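PDB 4KP2: methanogen homoaconitase large subunit, which catalyses, with its small subunit, the reversible dehydration of (R)-homocitrate to cis-homoaconitate and the hydration of that product to homoisocitrate, using a [4Fe-4S] cluster. Local coordinates for residues A[383-386]-A[390-393]; A[346-351]-A[396-401]; A[206-211]-A[279-284]; A[175-180]-A[273-278]. One frame throughout, in Å; residues are numbered along the deposited sequence.

Interaction 1: residues A[383-386]-A[390-393]; sequences CGPC and HQGV
P385 and G384 meet Q391 and G392 in a buried van der Waals contact between two parts of the loop that runs from strand 377-378 to strand 399-402. The side-chain carbons of P385 and Q391 pack against backbone atoms of the other segment, burying 181 Å² in all. The pyrrolidine ring lies alongside the backbone of G392: P385 CG is 3.3 Å from G392 O, and P385 CB is 3.4 Å from G392 N. That carbonyl oxygen also accepts a hydrogen bond from Q317 NE2, which ties the ring's neighbour to strand 317-320. Q391 comes to the peptide that joins G384 to P385. With CG turned anti to the backbone N (chi1 -166°), its first two methylene carbons share the work: Q391 CB stands 3.6 Å from P385 N, while Q391 CG stands 3.7 Å from G384 C. This peptide is cis, so the chain turns sharply just where Q391 covers it. The side chains of C383 and C386 point away from 390-393, and their SG atoms lie 5.2 Å apart, too far for a disulfide. Beyond the contact, H390 meets H390 of the second subunit and Q391 packs on P86 of that subunit, so the 390-393 side also belongs to the dimer interface. The CGPC sequence is the CxxC element of the aconitase family; C383 and C386, together with C323, are the predicted cysteine ligands of the [4Fe-4S] cluster, and three-cysteine ligation is characteristic of aconitase-type active sites.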
loop_
_atom_site.group_PDB
_atom_site.type_symbol
_atom_site.label_atom_id
_atom_site.label_comp_id
_atom_site.label_asym_id
_atom_site.label_seq_id
_atom_site.Cartn_x
_atom_site.Cartn_y
_atom_site.Cartn_z
ATOM N N CYS A 383 9.722 -0.970 -2.468
ATOM C CA CYS A 383 10.477 -1.787 -1.525
ATOM C C CYS A 383 10.198 -1.386 -0.079
ATOM O O CYS A 383 10.728 -0.392 0.418
ATOM C CB CYS A 383 11.977 -1.716 -1.827
ATOM S SG CYS A 383 12.630 -0.041 -2.064
ATOM N N GLY A 384 9.359 -2.171 0.590
ATOM C CA GLY A 384 9.009 -1.909 1.974
ATOM C C GLY A 384 8.362 -3.113 2.633
ATOM O O GLY A 384 7.647 -3.868 1.978
ATOM N N PRO A 385 8.604 -3.297 3.940
ATOM C CA PRO A 385 9.436 -2.417 4.767
ATOM C C PRO A 385 10.930 -2.698 4.622
ATOM O O PRO A 385 11.374 -3.837 4.769
ATOM C CB PRO A 385 8.973 -2.744 6.187
ATOM C CG PRO A 385 8.542 -4.166 6.114
ATOM C CD PRO A 385 7.957 -4.355 4.737
ATOM N N CYS A 386 11.694 -1.650 4.329
ATOM C CA CYS A 386 13.142 -1.760 4.210
ATOM C C CYS A 386 13.807 -0.553 4.856
ATOM O O CYS A 386 13.479 0.590 4.531
ATOM C CB CYS A 386 13.557 -1.873 2.742
ATOM S SG CYS A 386 12.971 -3.374 1.913
ATOM N N HIS A 390 8.677 2.591 6.836
ATOM C CA HIS A 390 7.323 2.837 7.321
ATOM C C HIS A 390 6.270 2.140 6.468
ATOM O O HIS A 390 5.291 2.752 6.041
ATOM C CB HIS A 390 7.042 4.339 7.411
ATOM C CG HIS A 390 7.962 5.068 8.339
ATOM N ND1 HIS A 390 8.287 6.397 8.177
ATOM C CD2 HIS A 390 8.627 4.651 9.443
ATOM C CE1 HIS A 390 9.113 6.768 9.139
ATOM N NE2 HIS A 390 9.334 5.727 9.921
ATOM N N GLN A 391 6.483 0.852 6.227
ATOM C CA GLN A 391 5.539 0.049 5.466
ATOM C C GLN A 391 4.922 -1.003 6.380
ATOM O O GLN A 391 3.812 -0.830 6.876
ATOM C CB GLN A 391 6.240 -0.618 4.282
ATOM C CG GLN A 391 5.296 -1.190 3.238
ATOM C CD GLN A 391 4.606 -0.111 2.424
ATOM O OE1 GLN A 391 5.169 0.412 1.462
ATOM N NE2 GLN A 391 3.381 0.229 2.808
ATOM N N GLY A 392 5.655 -2.089 6.605
ATOM C CA GLY A 392 5.214 -3.140 7.504
ATOM C C GLY A 392 6.136 -3.265 8.701
ATOM O O GLY A 392 6.820 -4.274 8.869
ATOM N N VAL A 393 6.151 -2.230 9.534
ATOM C CA VAL A 393 7.061 -2.151 10.673
ATOM C C VAL A 393 6.779 -3.219 11.731
ATOM O O VAL A 393 5.627 -3.476 12.080
ATOM C CB VAL A 393 7.013 -0.748 11.316
ATOM C CG1 VAL A 393 7.911 -0.679 12.540
ATOM C CG2 VAL A 393 7.414 0.306 10.298
#

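Interaction 2: residues A[346-351]-A[396-401]; sequences DVKLIV and EGEICL
K348 reaches E398 across one face of a five-stranded parallel sheet, a Rossmann-like layer in which strand 317-320 lies between strands 348-351 and 399-402. E398 stands just ahead of strand 399-402, and the salt bridge passes over the side of strand 317-320, where K348 also packs on Q317; the 60 Å² buried here comes from these two side chains alone. From CB, the lysine sets CG between the backbone N and the carbonyl carbon (chi1 43°) and then runs extended. Its approach can be measured atom by atom: K348 CB is 6.5 Å from E398 OE2, K348 CG 5.1 Å and K348 CD 4.6 Å, so the first three carbons make no contact with 396-401. K348 CE is the first to touch, 3.3 Å from E398 OE2, and K348 NZ follows at 3.4 Å from the same oxygen. These nearly equal distances place OE2 beside the CE-NZ bond rather than straight beyond the ammonium, and the bridge rests on charge attraction. The glutamate comes to meet it on an extended chain, its CG anti to the backbone N (chi1 -169°), and the two side chains cross at about a right angle. Along its way K348 also packs on M377 and on P87 of the second subunit. The carboxylate divides its oxygens between partners: E398 OE2 faces the lysine, whereas E398 OE1, 4.5 Å from K348 NZ, takes a hydrogen bond from A395 N.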
loop_
_atom_site.group_PDB
_atom_site.type_symbol
_atom_site.label_atom_id
_atom_site.label_comp_id
_atom_site.label_asym_id
_atom_site.label_seq_id
_atom_site.Cartn_x
_atom_site.Cartn_y
_atom_site.Cartn_z
ATOM N N ASP A 346 -2.439 -15.737 12.958
ATOM C CA ASP A 346 -1.506 -14.931 13.740
ATOM C C ASP A 346 -0.368 -14.331 12.915
ATOM O O ASP A 346 0.593 -13.801 13.471
ATOM C CB ASP A 346 -0.941 -15.750 14.902
ATOM C CG ASP A 346 -2.007 -16.152 15.901
ATOM O OD1 ASP A 346 -2.869 -15.306 16.224
ATOM O OD2 ASP A 346 -1.986 -17.313 16.359
ATOM N N VAL A 347 -0.482 -14.410 11.594
ATOM C CA VAL A 347 0.529 -13.840 10.709
ATOM C C VAL A 347 -0.093 -13.005 9.591
ATOM O O VAL A 347 -1.033 -13.436 8.923
ATOM C CB VAL A 347 1.460 -14.930 10.123
ATOM C CG1 VAL A 347 0.719 -16.241 9.987
ATOM C CG2 VAL A 347 2.050 -14.492 8.785
ATOM N N LYS A 348 0.435 -11.799 9.408
ATOM C CA LYS A 348 -0.024 -10.901 8.358
ATOM C C LYS A 348 0.895 -10.975 7.141
ATOM O O LYS A 348 2.110 -10.814 7.257
ATOM C CB LYS A 348 -0.108 -9.468 8.886
ATOM C CG LYS A 348 1.081 -9.058 9.737
ATOM C CD LYS A 348 0.785 -7.800 10.532
ATOM C CE LYS A 348 1.923 -7.481 11.485
ATOM N NZ LYS A 348 1.593 -6.340 12.378
ATOM N N LEU A 349 0.309 -11.227 5.976
ATOM C CA LEU A 349 1.079 -11.367 4.746
ATOM C C LEU A 349 1.083 -10.079 3.931
ATOM O O LEU A 349 0.033 -9.489 3.675
ATOM C CB LEU A 349 0.530 -12.519 3.904
ATOM C CG LEU A 349 1.164 -12.722 2.528
ATOM C CD1 LEU A 349 2.653 -12.984 2.653
ATOM C CD2 LEU A 349 0.480 -13.863 1.799
ATOM N N ILE A 350 2.273 -9.648 3.524
ATOM C CA ILE A 350 2.422 -8.443 2.718
ATOM C C ILE A 350 3.044 -8.775 1.367
ATOM O O ILE A 350 4.132 -9.347 1.299
ATOM C CB ILE A 350 3.297 -7.397 3.430
ATOM C CG1 ILE A 350 2.706 -7.052 4.798
ATOM C CG2 ILE A 350 3.440 -6.149 2.576
ATOM C CD1 ILE A 350 3.540 -6.070 5.589
ATOM N N VAL A 351 2.351 -8.415 0.292
ATOM C CA VAL A 351 2.832 -8.699 -1.055
ATOM C C VAL A 351 2.989 -7.421 -1.873
ATOM O O VAL A 351 2.033 -6.662 -2.047
ATOM C CB VAL A 351 1.888 -9.657 -1.801
ATOM C CG1 VAL A 351 2.407 -9.925 -3.204
ATOM C CG2 VAL A 351 1.732 -10.955 -1.027
ATOM N N GLU A 396 8.179 -5.173 19.065
ATOM C CA GLU A 396 9.147 -5.865 19.906
ATOM C C GLU A 396 8.806 -7.343 20.062
ATOM O O GLU A 396 7.711 -7.696 20.499
ATOM C CB GLU A 396 9.238 -5.200 21.280
ATOM C CG GLU A 396 10.302 -5.804 22.178
ATOM C CD GLU A 396 10.462 -5.051 23.481
ATOM O OE1 GLU A 396 9.649 -4.141 23.747
ATOM O OE2 GLU A 396 11.403 -5.369 24.237
ATOM N N GLY A 397 9.755 -8.202 19.701
ATOM C CA GLY A 397 9.572 -9.638 19.814
ATOM C C GLY A 397 8.838 -10.227 18.627
ATOM O O GLY A 397 8.513 -11.413 18.613
ATOM N N GLU A 398 8.577 -9.394 17.626
ATOM C CA GLU A 398 7.846 -9.827 16.443
ATOM C C GLU A 398 8.798 -10.353 15.371
ATOM O O GLU A 398 9.838 -9.751 15.102
ATOM C CB GLU A 398 6.996 -8.678 15.899
ATOM C CG GLU A 398 6.004 -9.090 14.829
ATOM C CD GLU A 398 4.895 -8.075 14.650
ATOM O OE1 GLU A 398 4.951 -7.010 15.301
ATOM O OE2 GLU A 398 3.963 -8.345 13.864
ATOM N N ILE A 399 8.433 -11.478 14.764
ATOM C CA ILE A 399 9.287 -12.136 13.781
ATOM C C ILE A 399 8.720 -12.027 12.367
ATOM O O ILE A 399 7.528 -12.246 12.147
ATOM C CB ILE A 399 9.494 -13.624 14.136
ATOM C CG1 ILE A 399 10.187 -13.757 15.491
ATOM C CG2 ILE A 399 10.303 -14.330 13.061
ATOM C CD1 ILE A 399 10.507 -15.183 15.875
ATOM N N CYS A 400 9.580 -11.688 11.412
ATOM C CA CYS A 400 9.171 -11.571 10.018
ATOM C C CYS A 400 10.007 -12.444 9.086
ATOM O O CYS A 400 11.232 -12.466 9.171
ATOM C CB CYS A 400 9.242 -10.114 9.558
ATOM S SG CYS A 400 8.960 -9.879 7.787
ATOM N N LEU A 401 9.328 -13.163 8.198
ATOM C CA LEU A 401 9.998 -13.931 7.158
ATOM C C LEU A 401 9.905 -13.173 5.841
ATOM O O LEU A 401 8.820 -13.023 5.279
ATOM C CB LEU A 401 9.367 -15.315 7.012
ATOM C CG LEU A 401 9.963 -16.195 5.911
ATOM C CD1 LEU A 401 11.424 -16.494 6.195
ATOM C CD2 LEU A 401 9.175 -17.481 5.761
#

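Interaction 3: residues A[206-211]-A[279-284]; sequences TYMAIE and NYYKEI
M208 turns its methyl group to Y281 by a bend at its last torsion (chi3 57°), whereas E211 reaches Y280 on an extended chain, with CG anti to the backbone N (chi1 179°). In the mixed sheet the two contacts join strand 208-213 to the run leading into strand 282-286, with strand 167-180 lying between these strands and parallel to both. The backbone spacing agrees: M208 CA is 9.0 Å from Y281 CA, so side chains must close the gap. At M208 the link is a Met-aromatic contact. M208 SD stands 4.5 Å from the centroid of the Y281 ring in an oblique approach, and M208 CE is 3.6 Å from Y281 CD2, with the two side chains crossing at about a right angle. Three residues further on, the contact is polar. Y280 OH donates to E211 OE2 over 3.2 Å, arriving from above the carboxylate plane, and the carboxylate is turned 74° from the ring. The same oxygen forms a salt bridge with R177 NH1 of the intervening strand, which gives this buried carboxylate two anchors and probably favours its ionised form. E211 OE1 has no such bond to the tyrosine; it lies at the ring edge, 3.2 Å from Y280 CE1. Across that ring, another carboxylate oxygen lies in the ring plane: E283 OE2, 3.3 Å from Y280 CD2.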
loop_
_atom_site.group_PDB
_atom_site.type_symbol
_atom_site.label_atom_id
_atom_site.label_comp_id
_atom_site.label_asym_id
_atom_site.label_seq_id
_atom_site.Cartn_x
_atom_site.Cartn_y
_atom_site.Cartn_z
ATOM N N THR A 206 35.021 -8.439 0.465
ATOM C CA THR A 206 35.194 -6.994 0.563
ATOM C C THR A 206 36.254 -6.499 -0.418
ATOM O O THR A 206 37.279 -7.151 -0.619
ATOM C CB THR A 206 35.566 -6.566 1.996
ATOM O OG1 THR A 206 34.758 -7.284 2.936
ATOM C CG2 THR A 206 35.342 -5.073 2.182
ATOM N N TYR A 207 35.982 -5.349 -1.032
ATOM C CA TYR A 207 36.854 -4.750 -2.043
ATOM C C TYR A 207 37.044 -5.652 -3.263
ATOM O O TYR A 207 38.005 -5.491 -4.015
ATOM C CB TYR A 207 38.224 -4.385 -1.456
ATOM C CG TYR A 207 38.177 -3.758 -0.081
ATOM C CD1 TYR A 207 37.642 -2.489 0.109
ATOM C CD2 TYR A 207 38.686 -4.427 1.025
ATOM C CE1 TYR A 207 37.603 -1.911 1.364
ATOM C CE2 TYR A 207 38.653 -3.857 2.283
ATOM C CZ TYR A 207 38.110 -2.600 2.447
ATOM O OH TYR A 207 38.075 -2.029 3.699
ATOM N N MET A 208 36.129 -6.596 -3.457
ATOM C CA MET A 208 36.253 -7.559 -4.546
ATOM C C MET A 208 34.952 -7.717 -5.323
ATOM O O MET A 208 33.883 -7.332 -4.849
ATOM C CB MET A 208 36.707 -8.918 -4.009
ATOM C CG MET A 208 38.079 -8.905 -3.356
ATOM S SD MET A 208 38.520 -10.505 -2.660
ATOM C CE MET A 208 38.372 -11.549 -4.107
ATOM N N ALA A 209 35.054 -8.289 -6.518
ATOM C CA ALA A 209 33.894 -8.499 -7.374
ATOM C C ALA A 209 33.510 -9.973 -7.429
ATOM O O ALA A 209 34.371 -10.850 -7.358
ATOM C CB ALA A 209 34.167 -7.971 -8.773
ATOM N N ILE A 210 32.215 -10.239 -7.560
ATOM C CA ILE A 210 31.718 -11.607 -7.624
ATOM C C ILE A 210 31.432 -12.012 -9.064
ATOM O O ILE A 210 30.707 -11.322 -9.779
ATOM C CB ILE A 210 30.424 -11.776 -6.809
ATOM C CG1 ILE A 210 30.549 -11.099 -5.442
ATOM C CG2 ILE A 210 30.088 -13.250 -6.653
ATOM C CD1 ILE A 210 31.449 -11.831 -4.480
ATOM N N GLU A 211 32.003 -13.134 -9.487
ATOM C CA GLU A 211 31.771 -13.640 -10.834
ATOM C C GLU A 211 31.110 -15.012 -10.799
ATOM O O GLU A 211 31.760 -16.018 -10.512
ATOM C CB GLU A 211 33.083 -13.707 -11.619
ATOM C CG GLU A 211 32.933 -14.240 -13.034
ATOM C CD GLU A 211 34.220 -14.156 -13.830
ATOM O OE1 GLU A 211 35.097 -13.348 -13.459
ATOM O OE2 GLU A 211 34.354 -14.900 -14.824
ATOM N N ASN A 279 43.013 -15.460 -14.257
ATOM C CA ASN A 279 43.505 -15.732 -12.908
ATOM C C ASN A 279 42.740 -14.964 -11.833
ATOM O O ASN A 279 42.816 -13.734 -11.753
ATOM C CB ASN A 279 45.003 -15.430 -12.809
ATOM C CG ASN A 279 45.608 -15.898 -11.500
ATOM O OD1 ASN A 279 45.069 -16.780 -10.833
ATOM N ND2 ASN A 279 46.737 -15.305 -11.127
ATOM N N TYR A 280 42.008 -15.702 -11.006
ATOM C CA TYR A 280 41.192 -15.101 -9.965
ATOM C C TYR A 280 41.943 -15.071 -8.639
ATOM O O TYR A 280 42.903 -15.819 -8.442
ATOM C CB TYR A 280 39.890 -15.886 -9.807
ATOM C CG TYR A 280 39.124 -16.077 -11.099
ATOM C CD1 TYR A 280 38.268 -15.092 -11.577
ATOM C CD2 TYR A 280 39.256 -17.242 -11.840
ATOM C CE1 TYR A 280 37.566 -15.263 -12.757
ATOM C CE2 TYR A 280 38.559 -17.422 -13.021
ATOM C CZ TYR A 280 37.716 -16.430 -13.474
ATOM O OH TYR A 280 37.020 -16.603 -14.649
ATOM N N TYR A 281 41.507 -14.196 -7.739
ATOM C CA TYR A 281 42.071 -14.139 -6.400
ATOM C C TYR A 281 41.793 -15.454 -5.687
ATOM O O TYR A 281 42.646 -15.981 -4.968
ATOM C CB TYR A 281 41.466 -12.973 -5.617
ATOM C CG TYR A 281 42.001 -12.835 -4.208
ATOM C CD1 TYR A 281 43.206 -12.189 -3.965
ATOM C CD2 TYR A 281 41.301 -13.345 -3.122
ATOM C CE1 TYR A 281 43.699 -12.057 -2.682
ATOM C CE2 TYR A 281 41.786 -13.219 -1.837
ATOM C CZ TYR A 281 42.984 -12.575 -1.621
ATOM O OH TYR A 281 43.469 -12.448 -0.340
ATOM N N LYS A 282 40.590 -15.979 -5.894
ATOM C CA LYS A 282 40.223 -17.284 -5.365
ATOM C C LYS A 282 39.046 -17.840 -6.153
ATOM O O LYS A 282 38.249 -17.085 -6.708
ATOM C CB LYS A 282 39.872 -17.204 -3.877
ATOM C CG LYS A 282 39.857 -18.558 -3.187
ATOM C CD LYS A 282 41.240 -19.190 -3.221
ATOM C CE LYS A 282 41.184 -20.689 -2.991
ATOM N NZ LYS A 282 40.522 -21.397 -4.124
ATOM N N GLU A 283 38.944 -19.162 -6.215
ATOM C CA GLU A 283 37.844 -19.802 -6.928
ATOM C C GLU A 283 37.098 -20.748 -6.013
ATOM O O GLU A 283 37.709 -21.564 -5.324
ATOM C CB GLU A 283 38.360 -20.577 -8.136
ATOM C CG GLU A 283 39.210 -19.741 -9.075
ATOM C CD GLU A 283 39.660 -20.518 -10.312
ATOM O OE1 GLU A 283 39.039 -21.564 -10.627
ATOM O OE2 GLU A 283 40.634 -20.080 -10.967
ATOM N N ILE A 284 35.776 -20.628 -6.003
ATOM C CA ILE A 284 34.939 -21.480 -5.169
ATOM C C ILE A 284 33.888 -22.204 -6.014
ATOM O O ILE A 284 33.400 -21.673 -7.015
ATOM C CB ILE A 284 34.276 -20.670 -4.016
ATOM C CG1 ILE A 284 34.606 -21.291 -2.657
ATOM C CG2 ILE A 284 32.769 -20.545 -4.200
ATOM C CD1 ILE A 284 34.032 -22.675 -2.446
#

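Interaction 4: residues A[175-180]-A[273-278]; sequences TIRVDI and VNRDEA
R275, on the loop before strand 282-286, folds its bent side chain against R177 and D179 of strand 167-180, and three kinds of interaction can be separated. The first is a bidentate salt bridge inside the strand. R177 and D179, two residues apart and both directed toward the loop, pair side-on: R177 NE donates to D179 OD1 over 2.9 Å at an N-H...acceptor angle of 163°, and R177 NH2 donates to D179 OD2 over 2.8 Å. Both oxygens lie almost in the guanidinium plane, so the arginine's orientation is fixed by its partner. The bend at chi2 (77°) folds the R177 chain to bring this edge to the aspartate. The second kind is charge attraction across the segments. D179 OD1 lies 3.5 Å from R275 NH2, over one face of that guanidinium and with the two flat groups 88° apart; no N-H points at the oxygen. The third is a like-charge approach of the two arginines, which is not a hydrogen bond. R275 NH2 sits over a face of the R177 guanidinium, 3.0 Å from R177 NE, both of them donors, and it also touches the aliphatic part, 3.4 Å from R177 CG. The shared D179 carboxylate probably offsets the like charges, and each arginine has another acid: E211 for R177 NH1 and E283 for R275 NH1. Together R177, D179 and R275 form a salt-bridge network, here joining a strand of the mixed sheet to the loop that leads into the neighbouring strand.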
loop_
_atom_site.group_PDB
_atom_site.type_symbol
_atom_site.label_atom_id
_atom_site.label_comp_id
_atom_site.label_asym_id
_atom_site.label_seq_id
_atom_site.Cartn_x
_atom_site.Cartn_y
_atom_site.Cartn_z
ATOM N N THR A 175 38.740 -10.482 -8.320
ATOM C CA THR A 175 37.547 -11.264 -8.617
ATOM C C THR A 175 37.534 -12.634 -7.950
ATOM O O THR A 175 38.366 -13.492 -8.246
ATOM C CB THR A 175 37.365 -11.450 -10.133
ATOM O OG1 THR A 175 37.139 -10.176 -10.750
ATOM C CG2 THR A 175 36.182 -12.359 -10.416
ATOM N N ILE A 176 36.578 -12.832 -7.049
ATOM C CA ILE A 176 36.326 -14.151 -6.488
ATOM C C ILE A 176 35.343 -14.895 -7.391
ATOM O O ILE A 176 34.153 -14.573 -7.445
ATOM C CB ILE A 176 35.808 -14.063 -5.032
ATOM C CG1 ILE A 176 35.119 -15.364 -4.610
ATOM C CG2 ILE A 176 34.873 -12.880 -4.869
ATOM C CD1 ILE A 176 36.060 -16.530 -4.426
ATOM N N ARG A 177 35.864 -15.873 -8.124
ATOM C CA ARG A 177 35.060 -16.645 -9.060
ATOM C C ARG A 177 34.186 -17.650 -8.323
ATOM O O ARG A 177 34.670 -18.408 -7.485
ATOM C CB ARG A 177 35.967 -17.370 -10.053
ATOM C CG ARG A 177 35.268 -18.436 -10.874
ATOM C CD ARG A 177 34.435 -17.841 -11.991
ATOM N NE ARG A 177 33.812 -18.888 -12.795
ATOM C CZ ARG A 177 33.240 -18.688 -13.977
ATOM N NH1 ARG A 177 33.211 -17.473 -14.506
ATOM N NH2 ARG A 177 32.700 -19.705 -14.635
ATOM N N VAL A 178 32.896 -17.647 -8.640
ATOM C CA VAL A 178 31.957 -18.574 -8.020
ATOM C C VAL A 178 31.286 -19.452 -9.072
ATOM O O VAL A 178 30.329 -19.035 -9.726
ATOM C CB VAL A 178 30.880 -17.832 -7.206
ATOM C CG1 VAL A 178 29.941 -18.824 -6.538
ATOM C CG2 VAL A 178 31.531 -16.933 -6.167
ATOM N N ASP A 179 31.803 -20.665 -9.236
ATOM C CA ASP A 179 31.208 -21.630 -10.152
ATOM C C ASP A 179 30.110 -22.419 -9.454
ATOM O O ASP A 179 30.335 -23.020 -8.403
ATOM C CB ASP A 179 32.268 -22.587 -10.703
ATOM C CG ASP A 179 33.147 -21.942 -11.756
ATOM O OD1 ASP A 179 34.214 -21.405 -11.394
ATOM O OD2 ASP A 179 32.772 -21.977 -12.947
ATOM N N ILE A 180 28.920 -22.415 -10.041
ATOM C CA ILE A 180 27.796 -23.154 -9.486
ATOM C C ILE A 180 27.393 -24.289 -10.420
ATOM O O ILE A 180 26.863 -24.055 -11.506
ATOM C CB ILE A 180 26.588 -22.237 -9.240
ATOM C CG1 ILE A 180 27.011 -21.012 -8.427
ATOM C CG2 ILE A 180 25.482 -22.995 -8.527
ATOM C CD1 ILE A 180 25.882 -20.052 -8.140
ATOM N N VAL A 273 34.576 -15.094 -21.194
ATOM C CA VAL A 273 35.743 -15.410 -20.376
ATOM C C VAL A 273 36.150 -16.874 -20.519
ATOM O O VAL A 273 35.327 -17.775 -20.366
ATOM C CB VAL A 273 35.478 -15.116 -18.886
ATOM C CG1 VAL A 273 36.616 -15.641 -18.022
ATOM C CG2 VAL A 273 35.275 -13.626 -18.669
ATOM N N ASN A 274 37.427 -17.102 -20.812
ATOM C CA ASN A 274 37.965 -18.451 -20.915
ATOM C C ASN A 274 38.570 -18.902 -19.588
ATOM O O ASN A 274 39.245 -18.129 -18.905
ATOM C CB ASN A 274 39.014 -18.514 -22.027
ATOM C CG ASN A 274 39.316 -19.935 -22.479
ATOM O OD1 ASN A 274 39.221 -20.887 -21.704
ATOM N ND2 ASN A 274 39.692 -20.079 -23.745
ATOM N N ARG A 275 38.323 -20.155 -19.224
ATOM C CA ARG A 275 38.915 -20.716 -18.014
ATOM C C ARG A 275 40.452 -20.796 -18.082
ATOM O O ARG A 275 41.033 -21.031 -19.142
ATOM C CB ARG A 275 38.287 -22.081 -17.704
ATOM C CG ARG A 275 36.799 -21.993 -17.390
ATOM C CD ARG A 275 36.583 -21.108 -16.166
ATOM N NE ARG A 275 37.170 -21.697 -14.957
ATOM C CZ ARG A 275 37.134 -21.129 -13.752
ATOM N NH1 ARG A 275 37.694 -21.722 -12.703
ATOM N NH2 ARG A 275 36.547 -19.952 -13.599
ATOM N N ASP A 276 41.091 -20.571 -16.935
ATOM C CA ASP A 276 42.549 -20.613 -16.779
ATOM C C ASP A 276 43.307 -19.518 -17.517
ATOM O O ASP A 276 44.495 -19.288 -17.246
ATOM C CB ASP A 276 43.104 -21.985 -17.162
ATOM C CG ASP A 276 42.671 -23.075 -16.202
ATOM O OD1 ASP A 276 42.584 -22.794 -14.983
ATOM O OD2 ASP A 276 42.416 -24.209 -16.666
ATOM N N GLU A 277 42.629 -18.870 -18.460
ATOM C CA GLU A 277 43.155 -17.668 -19.082
ATOM C C GLU A 277 42.728 -16.472 -18.234
ATOM O O GLU A 277 43.081 -15.329 -18.521
ATOM C CB GLU A 277 42.652 -17.522 -20.521
ATOM C CG GLU A 277 43.468 -18.260 -21.575
ATOM C CD GLU A 277 42.802 -18.229 -22.938
ATOM O OE1 GLU A 277 41.917 -17.375 -23.147
ATOM O OE2 GLU A 277 43.155 -19.064 -23.798
ATOM N N ALA A 278 41.965 -16.754 -17.183
ATOM C CA ALA A 278 41.602 -15.745 -16.201
ATOM C C ALA A 278 42.038 -16.174 -14.811
ATOM O O ALA A 278 41.497 -17.124 -14.252
ATOM C CB ALA A 278 40.103 -15.473 -16.233
#

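How the interactions relate
The four contacts form two pairs. Interactions 3 and 4, with centres 9 Å apart, share the mixed sheet: their segments alternate in sequence (175-180, 206-211, 273-278, 279-284), and strands 208-213 and 282-286 flank strand 167-180. A probable hydrogen bond from V178 N to E211 O, 2.7 Å, joins them. Interaction 2 comes later, in the sheet of strands 348-351, 317-320 and 399-402, with interaction 1 in the loop from strand 377-378 to 399-402, between 346-351 and 396-401; G392 CA touches I350 CD1 at 3.9 Å. Both reach the second subunit. Centres in different pairs are 33 to 40 Å apart, so the predicted cluster-binding loop packs against interaction 2, remote from interactions 3 and 4.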